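Local atomic coordinates of CRISPR-associated endoribonuclease Cse3 (Thermus thermophilus, PDB entry 2Y8Y), a protein that cleaves CRISPR transcripts as a Cas6-family endoribonuclease, yielding mature CRISPR RNA that it retains after processing as a monomer. Residues W6-V11 / T69-S74; E46-R51 / V63-L68; R102-P107 / L206-L211. All blocks are in the same frame, centred on the assembly; numbering follows the deposited sequence.

Contact 1: W6-V11 / T69-S74; sequences WLTKLV and TEPDWS
One face of the Trp-6 indole is covered by Glu-70 and Pro-71, in two CH-pi contacts. Glu-70 CG stands 3.8 Å from the centroid of the Trp-6 six-membered ring, 19° off its normal, and the Glu-70 carboxylate, at the end of an extended chain, lies almost parallel to that ring, the planes 3° apart. Pro-71 CD covers the five-membered ring, 4.2 Å from its centroid. The second indole, Trp-73, has Leu-10 over one face, with Leu-10 CD1 4.1 Å from Trp-73 CZ3. At its edge sits the Thr-8 hydroxyl: Trp-73 NE1 donates to Thr-8 OG1 at 2.9 Å, a bent bond (139° at the hydrogen) whose acceptor is tilted out of the ring plane. With Thr-8 OG1 beside its own backbone N and CG2 anti to that N, both branches meet Trp-73 NE1, CG2 at 3.3 Å. Strand 5-12 thus offers alternate residues Trp-6, Thr-8 and Leu-10 to the segment 69-74 that follows strand 62-67; Leu-33 of helix 26-34 touches both Leu-10 and Trp-73. The chemistry is mainly apolar, and its one direct hydrogen bond, joining two buried side chains, satisfies the indole N-H and restrains the rotation of the Trp-73 ring.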
loop_
_atom_site.group_PDB
_atom_site.type_symbol
_atom_site.label_atom_id
_atom_site.label_comp_id
_atom_site.label_asym_id
_atom_site.label_seq_id
_atom_site.Cartn_x
_atom_site.Cartn_y
_atom_site.Cartn_z
ATOM N N TRP A 6 0.424 6.793 10.991
ATOM C CA TRP A 6 0.963 5.781 11.890
ATOM C C TRP A 6 1.403 4.560 11.109
ATOM O O TRP A 6 0.654 4.046 10.276
ATOM C CB TRP A 6 -0.087 5.360 12.915
ATOM C CG TRP A 6 -0.405 6.432 13.891
ATOM C CD1 TRP A 6 -1.258 7.473 13.708
ATOM C CD2 TRP A 6 0.139 6.574 15.208
ATOM N NE1 TRP A 6 -1.284 8.267 14.843
ATOM C CE2 TRP A 6 -0.435 7.730 15.775
ATOM C CE3 TRP A 6 1.051 5.829 15.963
ATOM C CZ2 TRP A 6 -0.120 8.162 17.069
ATOM C CZ3 TRP A 6 1.357 6.256 17.241
ATOM C CH2 TRP A 6 0.775 7.411 17.779
ATOM N N LEU A 7 2.617 4.097 11.378
ATOM C CA LEU A 7 3.114 2.864 10.805
ATOM C C LEU A 7 3.217 1.804 11.885
ATOM O O LEU A 7 3.870 2.023 12.902
ATOM C CB LEU A 7 4.493 3.074 10.186
ATOM C CG LEU A 7 4.503 4.101 9.066
ATOM C CD1 LEU A 7 5.860 4.159 8.377
ATOM C CD2 LEU A 7 3.394 3.757 8.087
ATOM N N THR A 8 2.570 0.664 11.671
ATOM C CA THR A 8 2.684 -0.466 12.587
ATOM C C THR A 8 3.268 -1.650 11.850
ATOM O O THR A 8 2.780 -2.027 10.794
ATOM C CB THR A 8 1.310 -0.899 13.136
ATOM O OG1 THR A 8 0.650 0.231 13.721
ATOM C CG2 THR A 8 1.454 -2.013 14.178
ATOM N N LYS A 9 4.318 -2.237 12.415
ATOM C CA LYS A 9 4.833 -3.500 11.921
ATOM C C LYS A 9 4.240 -4.629 12.747
ATOM O O LYS A 9 4.394 -4.658 13.976
ATOM C CB LYS A 9 6.357 -3.533 12.026
ATOM C CG LYS A 9 6.985 -4.846 11.596
ATOM C CD LYS A 9 8.501 -4.742 11.630
ATOM C CE LYS A 9 9.155 -6.110 11.649
ATOM N NZ LYS A 9 10.614 -5.997 11.922
ATOM N N LEU A 10 3.552 -5.550 12.080
ATOM C CA LEU A 10 3.064 -6.762 12.730
ATOM C C LEU A 10 3.848 -7.960 12.218
ATOM O O LEU A 10 3.973 -8.155 11.012
ATOM C CB LEU A 10 1.575 -6.982 12.443
ATOM C CG LEU A 10 0.605 -5.830 12.697
ATOM C CD1 LEU A 10 -0.766 -6.148 12.118
ATOM C CD2 LEU A 10 0.487 -5.505 14.183
ATOM N N VAL A 11 4.395 -8.758 13.129
ATOM C CA VAL A 11 5.012 -10.015 12.733
ATOM C C VAL A 11 4.049 -11.133 13.096
ATOM O O VAL A 11 3.875 -11.465 14.263
ATOM C CB VAL A 11 6.380 -10.225 13.396
ATOM C CG1 VAL A 11 6.934 -11.584 13.030
ATOM C CG2 VAL A 11 7.343 -9.133 12.965
ATOM N N THR A 69 -5.053 7.507 11.579
ATOM C CA THR A 69 -5.441 7.762 12.964
ATOM C C THR A 69 -4.759 6.742 13.850
ATOM O O THR A 69 -4.243 5.743 13.381
ATOM C CB THR A 69 -6.968 7.711 13.144
ATOM O OG1 THR A 69 -7.445 6.359 13.023
ATOM C CG2 THR A 69 -7.657 8.588 12.097
ATOM N N GLU A 70 -4.730 7.001 15.149
ATOM C CA GLU A 70 -3.961 6.147 16.030
ATOM C C GLU A 70 -4.659 4.807 16.193
ATOM O O GLU A 70 -5.802 4.753 16.635
ATOM C CB GLU A 70 -3.760 6.809 17.394
ATOM C CG GLU A 70 -2.738 6.068 18.227
ATOM C CD GLU A 70 -2.518 6.702 19.575
ATOM O OE1 GLU A 70 -3.104 7.772 19.815
ATOM O OE2 GLU A 70 -1.759 6.127 20.387
ATOM N N PRO A 71 -3.973 3.717 15.826
ATOM C CA PRO A 71 -4.617 2.404 15.888
ATOM C C PRO A 71 -4.647 1.866 17.310
ATOM O O PRO A 71 -3.819 2.261 18.130
ATOM C CB PRO A 71 -3.697 1.535 15.026
ATOM C CG PRO A 71 -2.341 2.162 15.198
ATOM C CD PRO A 71 -2.570 3.634 15.379
ATOM N N ASP A 72 -5.602 0.991 17.604
ATOM C CA ASP A 72 -5.577 0.273 18.873
ATOM C C ASP A 72 -5.476 -1.222 18.591
ATOM O O ASP A 72 -6.445 -1.888 18.214
ATOM C CB ASP A 72 -6.771 0.617 19.769
ATOM C CG ASP A 72 -6.531 0.219 21.229
ATOM O OD1 ASP A 72 -5.899 -0.836 21.439
ATOM O OD2 ASP A 72 -6.941 0.954 22.171
ATOM N N TRP A 73 -4.272 -1.745 18.768
ATOM C CA TRP A 73 -4.005 -3.131 18.427
ATOM C C TRP A 73 -4.391 -4.134 19.508
ATOM O O TRP A 73 -4.155 -5.327 19.351
ATOM C CB TRP A 73 -2.547 -3.313 18.000
ATOM C CG TRP A 73 -2.259 -2.565 16.750
ATOM C CD1 TRP A 73 -1.513 -1.428 16.623
ATOM C CD2 TRP A 73 -2.764 -2.861 15.441
ATOM N NE1 TRP A 73 -1.495 -1.015 15.311
ATOM C CE2 TRP A 73 -2.259 -1.875 14.565
ATOM C CE3 TRP A 73 -3.580 -3.873 14.923
ATOM C CZ2 TRP A 73 -2.545 -1.872 13.193
ATOM C CZ3 TRP A 73 -3.857 -3.874 13.567
ATOM C CH2 TRP A 73 -3.347 -2.870 12.715
ATOM N N SER A 74 -4.992 -3.655 20.596
ATOM C CA SER A 74 -5.532 -4.546 21.615
ATOM C C SER A 74 -6.679 -5.382 21.054
ATOM O O SER A 74 -7.136 -6.334 21.693
ATOM C CB SER A 74 -6.009 -3.769 22.850
ATOM O OG SER A 74 -7.125 -2.951 22.548
#

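Contact 2: E46-R51 / V63-L68; sequences ERLLWR and VLVQTL. With nucleotides of chain B.
The beta hairpin of strands 49-52 and 62-67, part of a four-stranded antiparallel sheet in this ferredoxin-like protein, holds this contact, and the loop leading into it grips the RNA backbone. Leu-49 pairs with Gln-66 and Arg-51 with Leu-64 as hydrogen-bonded pairs, with Trp-50 and Val-65 as the non-hydrogen-bonded pair between them; the axes of 49-51 and 63-67 run at 165°, nearly antiparallel. Leu-49, Gln-66, Arg-51 and Leu-64 share one sheet face, where Arg-51 NH2 comes to 3.6 Å from Leu-64 CD2 while Arg-51 NE forms a salt bridge with Glu-53. Trp-50 and Val-65 point to the opposite face. Beside them Trp-50 CD1 meets Val-63 CG1 at 3.7 Å, and Leu-48 CD1 touches Val-65 CG1 and Thr-67 CG2. Ahead of the strand, Glu-46 bends at chi2 (55°), and its OE2 accepts a hydrogen bond from Leu-68 N through the syn lone pair at 2.7 Å, nearly straight at 173°. The same oxygen takes Arg-47 N on its anti side, while Glu-46 OE1 is hydrogen-bonded to Thr-69 OG1. A water bridges Arg-47 O to Gln-66 NE2, which also donates to Leu-196 O. The Arg-47 chain is bent at chi2 and chi3, which bring NE round; NE and NH2 both donate to Leu-48 O, fixing the guanidinium plane with its edge to the nucleic acid. Within that plane, Arg-47 NH1 bonds OP1 of G16 of chain B at 2.8 Å and OP2 of DG17 of chain B at 2.9 Å, and Arg-47 NH2 also reaches the latter oxygen at 3.1 Å.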
loop_
_atom_site.group_PDB
_atom_site.type_symbol
_atom_site.label_atom_id
_atom_site.label_comp_id
_atom_site.label_asym_id
_atom_site.label_seq_id
_atom_site.Cartn_x
_atom_site.Cartn_y
_atom_site.Cartn_z
ATOM N N GLU A 46 -10.487 7.806 8.133
ATOM C CA GLU A 46 -9.432 6.807 7.993
ATOM C C GLU A 46 -9.251 6.282 6.551
ATOM O O GLU A 46 -10.206 6.198 5.761
ATOM C CB GLU A 46 -9.683 5.669 8.990
ATOM C CG GLU A 46 -8.581 4.613 9.102
ATOM C CD GLU A 46 -7.219 5.207 9.422
ATOM O OE1 GLU A 46 -6.904 5.390 10.623
ATOM O OE2 GLU A 46 -6.463 5.457 8.470
ATOM N N ARG A 47 -8.004 5.957 6.224
ATOM C CA ARG A 47 -7.663 5.223 5.012
ATOM C C ARG A 47 -6.657 4.166 5.437
ATOM O O ARG A 47 -5.450 4.399 5.436
ATOM C CB ARG A 47 -7.069 6.157 3.953
ATOM C CG ARG A 47 -6.480 5.446 2.707
ATOM C CD ARG A 47 -7.538 4.695 1.873
ATOM N NE ARG A 47 -7.720 3.312 2.296
ATOM C CZ ARG A 47 -8.626 2.494 1.782
ATOM N NH1 ARG A 47 -9.426 2.948 0.825
ATOM N NH2 ARG A 47 -8.733 1.245 2.213
ATOM N N LEU A 48 -7.167 3.000 5.810
ATOM C CA LEU A 48 -6.319 1.896 6.201
ATOM C C LEU A 48 -5.607 1.357 4.953
ATOM O O LEU A 48 -6.269 1.082 3.941
ATOM C CB LEU A 48 -7.206 0.814 6.803
ATOM C CG LEU A 48 -6.567 -0.539 7.051
ATOM C CD1 LEU A 48 -5.521 -0.368 8.118
ATOM C CD2 LEU A 48 -7.645 -1.525 7.453
ATOM N N LEU A 49 -4.280 1.227 5.022
ATOM C CA LEU A 49 -3.488 0.595 3.960
ATOM C C LEU A 49 -2.536 -0.407 4.590
ATOM O O LEU A 49 -2.105 -0.236 5.730
ATOM C CB LEU A 49 -2.683 1.640 3.191
ATOM C CG LEU A 49 -3.473 2.729 2.478
ATOM C CD1 LEU A 49 -2.547 3.829 1.972
ATOM C CD2 LEU A 49 -4.266 2.122 1.328
ATOM N N TRP A 50 -2.187 -1.456 3.860
ATOM C CA TRP A 50 -1.212 -2.401 4.360
ATOM C C TRP A 50 -0.468 -3.079 3.228
ATOM O O TRP A 50 -0.882 -3.014 2.075
ATOM C CB TRP A 50 -1.856 -3.432 5.296
ATOM C CG TRP A 50 -2.444 -4.649 4.647
ATOM C CD1 TRP A 50 -1.797 -5.821 4.360
ATOM C CD2 TRP A 50 -3.808 -4.850 4.280
ATOM N NE1 TRP A 50 -2.664 -6.718 3.806
ATOM C CE2 TRP A 50 -3.908 -6.147 3.750
ATOM C CE3 TRP A 50 -4.950 -4.052 4.328
ATOM C CZ2 TRP A 50 -5.111 -6.673 3.271
ATOM C CZ3 TRP A 50 -6.144 -4.576 3.856
ATOM C CH2 TRP A 50 -6.212 -5.873 3.338
ATOM N N ARG A 51 0.667 -3.675 3.563
ATOM C CA ARG A 51 1.392 -4.532 2.630
ATOM C C ARG A 51 1.907 -5.749 3.372
ATOM O O ARG A 51 2.500 -5.622 4.453
ATOM C CB ARG A 51 2.564 -3.781 1.995
ATOM C CG ARG A 51 3.375 -4.640 1.010
ATOM C CD ARG A 51 4.446 -3.854 0.243
ATOM N NE ARG A 51 5.421 -3.215 1.135
ATOM C CZ ARG A 51 5.507 -1.905 1.374
ATOM N NH1 ARG A 51 4.687 -1.028 0.802
ATOM N NH2 ARG A 51 6.437 -1.458 2.212
ATOM N N VAL A 63 3.612 -7.843 8.219
ATOM C CA VAL A 63 2.596 -6.973 7.641
ATOM C C VAL A 63 2.857 -5.552 8.106
ATOM O O VAL A 63 2.942 -5.289 9.307
ATOM C CB VAL A 63 1.177 -7.391 8.056
ATOM C CG1 VAL A 63 0.130 -6.416 7.519
ATOM C CG2 VAL A 63 0.892 -8.799 7.584
ATOM N N LEU A 64 3.000 -4.638 7.154
ATOM C CA LEU A 64 3.143 -3.220 7.455
ATOM C C LEU A 64 1.799 -2.540 7.281
ATOM O O LEU A 64 1.171 -2.658 6.226
ATOM C CB LEU A 64 4.175 -2.570 6.531
ATOM C CG LEU A 64 5.642 -2.927 6.787
ATOM C CD1 LEU A 64 5.830 -4.416 6.869
ATOM C CD2 LEU A 64 6.538 -2.340 5.712
ATOM N N VAL A 65 1.347 -1.837 8.316
ATOM C CA VAL A 65 0.038 -1.194 8.287
ATOM C C VAL A 65 0.194 0.297 8.455
ATOM O O VAL A 65 0.822 0.751 9.409
ATOM C CB VAL A 65 -0.860 -1.680 9.443
ATOM C CG1 VAL A 65 -2.261 -1.087 9.304
ATOM C CG2 VAL A 65 -0.900 -3.201 9.497
ATOM N N GLN A 66 -0.390 1.061 7.542
ATOM C CA GLN A 66 -0.437 2.505 7.680
ATOM C C GLN A 66 -1.860 2.949 7.959
ATOM O O GLN A 66 -2.811 2.541 7.268
ATOM C CB GLN A 66 0.040 3.174 6.398
ATOM C CG GLN A 66 0.020 4.682 6.485
ATOM C CD GLN A 66 0.546 5.318 5.225
ATOM O OE1 GLN A 66 1.756 5.346 4.992
ATOM N NE2 GLN A 66 -0.359 5.814 4.382
ATOM N N THR A 67 -2.007 3.782 8.982
ATOM C CA THR A 67 -3.292 4.378 9.291
ATOM C C THR A 67 -3.109 5.876 9.472
ATOM O O THR A 67 -2.028 6.337 9.814
ATOM C CB THR A 67 -3.910 3.769 10.561
ATOM O OG1 THR A 67 -2.989 3.893 11.653
ATOM C CG2 THR A 67 -4.223 2.293 10.356
ATOM N N LEU A 68 -4.164 6.625 9.207
ATOM C CA LEU A 68 -4.145 8.069 9.398
ATOM C C LEU A 68 -4.486 8.450 10.833
ATOM O O LEU A 68 -4.236 9.583 11.249
ATOM C CB LEU A 68 -5.137 8.725 8.440
ATOM C CG LEU A 68 -4.893 8.431 6.958
ATOM C CD1 LEU A 68 -5.919 9.158 6.099
ATOM C CD2 LEU A 68 -3.506 8.848 6.550
ATOM P P G B 16 -10.129 4.896 -2.189
ATOM O OP1 G B 16 -9.428 5.150 -0.908
ATOM O OP2 G B 16 -9.407 4.173 -3.276
ATOM O "O5'" G B 16 -11.513 4.169 -1.926
ATOM C "C5'" G B 16 -12.407 4.634 -0.931
ATOM C "C4'" G B 16 -13.665 3.802 -0.896
ATOM O "O4'" G B 16 -14.314 3.822 -2.192
ATOM C "C3'" G B 16 -13.486 2.318 -0.612
ATOM O "O3'" G B 16 -13.266 2.045 0.755
ATOM C "C2'" G B 16 -14.788 1.742 -1.147
ATOM O "O2'" G B 16 -15.858 2.017 -0.256
ATOM C "C1'" G B 16 -14.978 2.583 -2.404
ATOM N N9 G B 16 -14.388 1.918 -3.578
ATOM C C8 G B 16 -13.192 2.185 -4.205
ATOM N N7 G B 16 -12.974 1.372 -5.205
ATOM C C5 G B 16 -14.073 0.517 -5.221
ATOM C C6 G B 16 -14.385 -0.565 -6.083
ATOM O O6 G B 16 -13.737 -1.010 -7.043
ATOM N N1 G B 16 -15.597 -1.151 -5.748
ATOM C C2 G B 16 -16.414 -0.742 -4.722
ATOM N N2 G B 16 -17.555 -1.435 -4.553
ATOM N N3 G B 16 -16.130 0.267 -3.909
ATOM C C4 G B 16 -14.955 0.848 -4.221
ATOM P P DG B 17 -12.423 0.756 1.224
ATOM O OP1 DG B 17 -12.352 0.790 2.695
ATOM O OP2 DG B 17 -11.167 0.708 0.450
ATOM O "O5'" DG B 17 -13.298 -0.493 0.732
ATOM C "C5'" DG B 17 -14.596 -0.761 1.222
ATOM C "C4'" DG B 17 -15.290 -1.855 0.439
ATOM O "O4'" DG B 17 -15.314 -1.559 -0.982
ATOM C "C3'" DG B 17 -14.784 -3.292 0.522
ATOM O "O3'" DG B 17 -15.218 -3.852 1.742
ATOM C "C2'" DG B 17 -15.477 -3.918 -0.689
ATOM C "C1'" DG B 17 -15.473 -2.766 -1.696
ATOM N N9 DG B 17 -14.495 -2.891 -2.792
ATOM C C8 DG B 17 -13.343 -2.172 -2.997
ATOM N N7 DG B 17 -12.718 -2.526 -4.097
ATOM C C5 DG B 17 -13.511 -3.540 -4.635
ATOM C C6 DG B 17 -13.349 -4.323 -5.809
ATOM O O6 DG B 17 -12.451 -4.281 -6.651
ATOM N N1 DG B 17 -14.392 -5.230 -5.979
ATOM C C2 DG B 17 -15.454 -5.372 -5.119
ATOM N N2 DG B 17 -16.363 -6.310 -5.449
ATOM N N3 DG B 17 -15.618 -4.650 -4.020
ATOM C C4 DG B 17 -14.611 -3.765 -3.843
HETATM O O HOH W 1 -3.185 5.928 4.774
#

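Contact 3: R102-P107 / L206-L211; sequences RLRANP and LGLGLL
Leu-208 lies across the aliphatic part of Arg-104, its CD2 3.7 Å from Arg-104 CG, while its other methyl, CD1, packs at 3.7 Å on Asn-106 CB. The arginine is extended from CG to NE, and its NH1 reaches Gly-207 O through a water lying at the edge of the guanidinium, in its plane. A direct backbone bond follows: Gly-209 N donates to Arg-104 O at 2.8 Å, nearly straight (169°). A second water accepts from Arg-104 N and donates to Leu-210 O, bridging backbones whose direct N-to-O separation is 4.3 Å. Gly-207 and Gly-209 both have positive phi (86° and 95°), where a CB would jam against the preceding carbonyl oxygen. Further along, Leu-103 CD1 comes to 3.4 Å from Leu-210 O, and Leu-103 CB packs on Leu-211 CD1. The glycine-rich run between helix 189-198 and the C-terminal strand belongs to the G-loop characteristic of Cas6-family proteins. This loop is laid against strand 98-110 and leads into strand 211-214, which pairs antiparallel with strand 98-110; strand 173-186 is another antiparallel partner of 98-110 and sends Val-175 against Leu-208, while Leu-210 touches Leu-49 and Arg-51 of strand 49-52.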
loop_
_atom_site.group_PDB
_atom_site.type_symbol
_atom_site.label_atom_id
_atom_site.label_comp_id
_atom_site.label_asym_id
_atom_site.label_seq_id
_atom_site.Cartn_x
_atom_site.Cartn_y
_atom_site.Cartn_z
ATOM N N ARG A 102 8.617 1.771 -2.427
ATOM C CA ARG A 102 8.088 0.440 -2.674
ATOM C C ARG A 102 6.577 0.576 -2.760
ATOM O O ARG A 102 5.961 1.307 -1.970
ATOM C CB ARG A 102 8.487 -0.501 -1.534
ATOM C CG ARG A 102 7.956 -1.925 -1.678
ATOM C CD ARG A 102 8.517 -2.855 -0.615
ATOM N NE ARG A 102 9.931 -3.120 -0.866
ATOM C CZ ARG A 102 10.432 -4.311 -1.192
ATOM N NH1 ARG A 102 9.641 -5.370 -1.295
ATOM N NH2 ARG A 102 11.735 -4.450 -1.394
ATOM N N LEU A 103 5.979 -0.103 -3.741
ATOM C CA LEU A 103 4.535 -0.052 -3.921
ATOM C C LEU A 103 4.055 -1.343 -4.535
ATOM O O LEU A 103 4.447 -1.681 -5.658
ATOM C CB LEU A 103 4.117 1.102 -4.840
ATOM C CG LEU A 103 2.655 1.089 -5.318
ATOM C CD1 LEU A 103 1.691 1.224 -4.116
ATOM C CD2 LEU A 103 2.408 2.195 -6.367
ATOM N N ARG A 104 3.193 -2.050 -3.811
ATOM C CA ARG A 104 2.524 -3.216 -4.363
ATOM C C ARG A 104 1.153 -2.756 -4.833
ATOM O O ARG A 104 0.345 -2.305 -4.024
ATOM C CB ARG A 104 2.367 -4.299 -3.296
ATOM C CG ARG A 104 2.146 -5.679 -3.904
ATOM C CD ARG A 104 1.865 -6.740 -2.844
ATOM N NE ARG A 104 1.974 -8.075 -3.416
ATOM C CZ ARG A 104 1.653 -9.190 -2.777
ATOM N NH1 ARG A 104 1.174 -9.133 -1.539
ATOM N NH2 ARG A 104 1.799 -10.362 -3.387
ATOM N N ALA A 105 0.899 -2.855 -6.138
ATOM C CA ALA A 105 -0.265 -2.209 -6.745
ATOM C C ALA A 105 -0.994 -3.122 -7.702
ATOM O O ALA A 105 -0.517 -4.198 -8.031
ATOM C CB ALA A 105 0.164 -0.975 -7.497
ATOM N N ASN A 106 -2.163 -2.651 -8.133
ATOM C CA ASN A 106 -2.973 -3.314 -9.156
ATOM C C ASN A 106 -3.126 -2.362 -10.333
ATOM O O ASN A 106 -4.139 -1.676 -10.443
ATOM C CB ASN A 106 -4.338 -3.679 -8.551
ATOM C CG ASN A 106 -5.313 -4.281 -9.550
ATOM O OD1 ASN A 106 -6.464 -3.847 -9.626
ATOM N ND2 ASN A 106 -4.877 -5.302 -10.292
ATOM N N PRO A 107 -2.104 -2.286 -11.205
ATOM C CA PRO A 107 -2.204 -1.361 -12.339
ATOM C C PRO A 107 -3.415 -1.716 -13.186
ATOM O O PRO A 107 -3.597 -2.879 -13.556
ATOM C CB PRO A 107 -0.890 -1.587 -13.107
ATOM C CG PRO A 107 0.076 -2.151 -12.055
ATOM C CD PRO A 107 -0.816 -3.008 -11.187
ATOM N N LEU A 206 -7.233 -4.904 0.054
ATOM C CA LEU A 206 -6.640 -6.220 -0.158
ATOM C C LEU A 206 -5.133 -6.205 0.028
ATOM O O LEU A 206 -4.460 -7.167 -0.324
ATOM C CB LEU A 206 -6.938 -6.710 -1.579
ATOM C CG LEU A 206 -8.404 -6.893 -1.949
ATOM C CD1 LEU A 206 -8.512 -7.190 -3.437
ATOM C CD2 LEU A 206 -9.043 -7.999 -1.117
ATOM N N GLY A 207 -4.593 -5.110 0.555
ATOM C CA GLY A 207 -3.161 -5.028 0.773
ATOM C C GLY A 207 -2.387 -4.540 -0.442
ATOM O O GLY A 207 -1.190 -4.805 -0.583
ATOM N N LEU A 208 -3.068 -3.793 -1.303
ATOM C CA LEU A 208 -2.409 -3.111 -2.407
ATOM C C LEU A 208 -2.543 -1.609 -2.192
ATOM O O LEU A 208 -3.388 -1.156 -1.410
ATOM C CB LEU A 208 -3.023 -3.535 -3.754
ATOM C CG LEU A 208 -2.963 -5.043 -3.996
ATOM C CD1 LEU A 208 -3.673 -5.355 -5.315
ATOM C CD2 LEU A 208 -1.512 -5.511 -4.033
ATOM N N GLY A 209 -1.699 -0.851 -2.867
ATOM C CA GLY A 209 -1.832 0.590 -2.900
ATOM C C GLY A 209 -1.014 1.361 -1.883
ATOM O O GLY A 209 -0.994 2.589 -1.936
ATOM N N LEU A 210 -0.323 0.675 -0.971
ATOM C CA LEU A 210 0.496 1.405 0.000
ATOM C C LEU A 210 1.804 1.871 -0.637
ATOM O O LEU A 210 2.703 1.057 -0.910
ATOM C CB LEU A 210 0.783 0.549 1.237
ATOM C CG LEU A 210 1.703 1.181 2.300
ATOM C CD1 LEU A 210 1.182 2.532 2.765
ATOM C CD2 LEU A 210 1.853 0.209 3.479
ATOM N N LEU A 211 1.910 3.168 -0.897
ATOM C CA LEU A 211 3.170 3.710 -1.395
ATOM C C LEU A 211 4.018 4.042 -0.185
ATOM O O LEU A 211 3.654 4.903 0.627
ATOM C CB LEU A 211 2.945 4.955 -2.254
ATOM C CG LEU A 211 4.195 5.696 -2.726
ATOM C CD1 LEU A 211 5.069 4.826 -3.615
ATOM C CD2 LEU A 211 3.795 6.931 -3.497
HETATM O O HOH W 2 2.502 -1.525 -1.139
HETATM O O HOH W 3 0.066 -7.049 0.291
#

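Contacts 1 and 2 lie on one sheet, their centres 8 Å apart, with strands 5-12 and 62-67 as neighbours: Trp-6 N lies 2.8 Å from Thr-67 O, and Thr-69 OG1 lies 2.6 Å from Glu-46 OE1, both probable hydrogen bonds. Contact 3 lays the loop 206-211 on strand 98-110 of the second sheet, with its centre 11 Å from that of contact 2. The two meet where Trp-50 CZ2 packs 3.2 Å from Gly-207 N and Arg-51 NE lies 3.6 Å from Arg-102 CD. The side chain of Trp-50 is about 7 Å from that of Tyr-27, inferred to stabilise the transition state. Of the three, contact 2 touches chain B, through Arg-47; the nearest atoms of contacts 3 and 1 remain about 6 and 10 Å from the nucleic acid.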